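Local coordinates for cupin 2, conserved barrel domain protein (Shewanella frigidimarina, PDB 2PFW), which is of unknown function but has the small beta-barrel fold of the cupins and is probably akin to the KdgF group, at residues 50-53 and 54-58. Sequence-based numbering, arbitrary orientation.
With EDO (1,2-ethanediol), chain C.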
# COMPACT_ATOMS: atom_id res chain seq x y z
N HIS A 50 -6.59 16.82 9.52
CA HIS A 50 -6.95 15.54 10.12
C HIS A 50 -5.84 14.93 10.96
O HIS A 50 -4.65 15.19 10.77
CB HIS A 50 -7.31 14.60 8.97
CG HIS A 50 -8.26 13.51 9.29
ND1 HIS A 50 -9.62 13.71 9.36
CD2 HIS A 50 -8.08 12.18 9.52
CE1 HIS A 50 -10.24 12.57 9.64
NE2 HIS A 50 -9.32 11.62 9.75
N ALA A 51 -6.21 14.13 11.96
CA ALA A 51 -5.24 13.37 12.74
C ALA A 51 -5.90 12.10 13.28
O ALA A 51 -7.12 12.02 13.41
CB ALA A 51 -4.65 14.17 13.89
N HIS A 52 -5.07 11.09 13.57
CA HIS A 52 -5.60 9.85 14.13
C HIS A 52 -4.48 9.03 14.76
O HIS A 52 -3.29 9.26 14.51
CB HIS A 52 -6.36 9.07 13.06
CG HIS A 52 -5.68 8.99 11.73
ND1 HIS A 52 -4.42 8.46 11.57
CD2 HIS A 52 -6.08 9.36 10.49
CE1 HIS A 52 -4.07 8.51 10.30
NE2 HIS A 52 -5.06 9.06 9.62
N ARG A 53 -4.84 8.06 15.60
CA ARG A 53 -3.81 7.26 16.27
C ARG A 53 -3.07 6.37 15.28
O ARG A 53 -1.86 6.18 15.38
CB ARG A 53 -4.43 6.39 17.37
CG ARG A 53 -5.49 5.40 16.90
CD ARG A 53 -6.11 4.70 18.09
NE ARG A 53 -7.01 3.62 17.74
CZ ARG A 53 -8.30 3.71 17.46
NH1 ARG A 53 -8.92 4.88 17.47
NH2 ARG A 53 -8.99 2.62 17.15
N HIS A 54 -3.80 5.83 14.32
CA HIS A 54 -3.28 4.85 13.37
C HIS A 54 -2.01 5.32 12.69
O HIS A 54 -1.91 6.48 12.26
CB HIS A 54 -4.35 4.54 12.32
CG HIS A 54 -5.68 4.15 12.86
ND1 HIS A 54 -6.59 5.06 13.35
CD2 HIS A 54 -6.28 2.94 12.98
CE1 HIS A 54 -7.68 4.44 13.76
NE2 HIS A 54 -7.52 3.15 13.54
N SER A 55 -1.01 4.44 12.55
CA SER A 55 0.11 4.76 11.66
C SER A 55 -0.42 4.74 10.23
O SER A 55 -1.40 4.06 9.93
CB SER A 55 1.27 3.80 11.86
OG SER A 55 2.10 4.21 12.93
N GLN A 56 0.22 5.50 9.34
CA GLN A 56 -0.30 5.58 7.97
C GLN A 56 0.87 5.69 6.99
O GLN A 56 1.76 6.53 7.16
CB GLN A 56 -1.26 6.75 7.79
CG GLN A 56 -1.79 6.92 6.37
CD GLN A 56 -2.61 8.18 6.19
OE1 GLN A 56 -3.35 8.62 7.07
NE2 GLN A 56 -2.50 8.79 5.01
N VAL A 57 0.85 4.84 5.96
CA VAL A 57 1.77 5.03 4.83
C VAL A 57 0.93 5.16 3.56
O VAL A 57 -0.05 4.43 3.40
CB VAL A 57 2.80 3.90 4.72
CG1 VAL A 57 3.87 4.20 3.68
CG2 VAL A 57 3.48 3.67 6.07
N SER A 58 1.29 6.10 2.70
CA SER A 58 0.47 6.41 1.53
C SER A 58 1.35 6.42 0.28
O SER A 58 2.49 6.87 0.31
CB SER A 58 -0.24 7.75 1.70
OG SER A 58 -1.54 7.63 2.24
C1 EDO C . -5.22 10.09 2.94
O1 EDO C . -3.81 10.14 2.75
C2 EDO C . -5.92 10.44 1.64
O2 EDO C . -7.21 9.82 1.60
O HOH W 1 -5.71 10.06 6.96
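His52 and Gln56 belong to the first conserved cupin motif, which takes in strand 45-50, the loop after it and strand 55-61, and their side chains meet where the loop turns into the second of these strands. The imidazole is met along its edge at both nitrogens. ND1 of His52 gives a weak, bent bond to the backbone O of His54 (3.3 Å, 131° at the hydrogen), while NE2 of His52 makes another weak one, 3.1 Å, to OE1 of Gln56. Gln56 gets there on an extended chain, CG anti to the backbone N (chi1 177°), and the two side chains cross at about a right angle. One water bridges the pair, 2.9 Å from His52 NE2 and donating to Gln56 OE1. In metal-binding cupins two histidines and an acidic residue of this motif, with a histidine of the second motif, hold the metal; His50, His52 and His90 match the histidines, and Gln56 stands where the acid is expected. NE2 of Gln56 bonds weakly to O1 of an ethanediol molecule, probably from the crystallisation liquor, which Asp102 also holds.

The buried His54 ring turns its edge toward the His52 face in an offset edge-to-face pair, centroids 5.8 Å apart and planes at 78°. Arg53 runs alongside His54: its CG sits 4.1 Å from the His54 ring centroid, over the face, and its guanidinium places CZ 3.8 Å from His54 CE1. With His54 cut back to an alanine, the Arg53 chain would probably lose the ring face it lies along, and a gap would probably open beside the His52 ring.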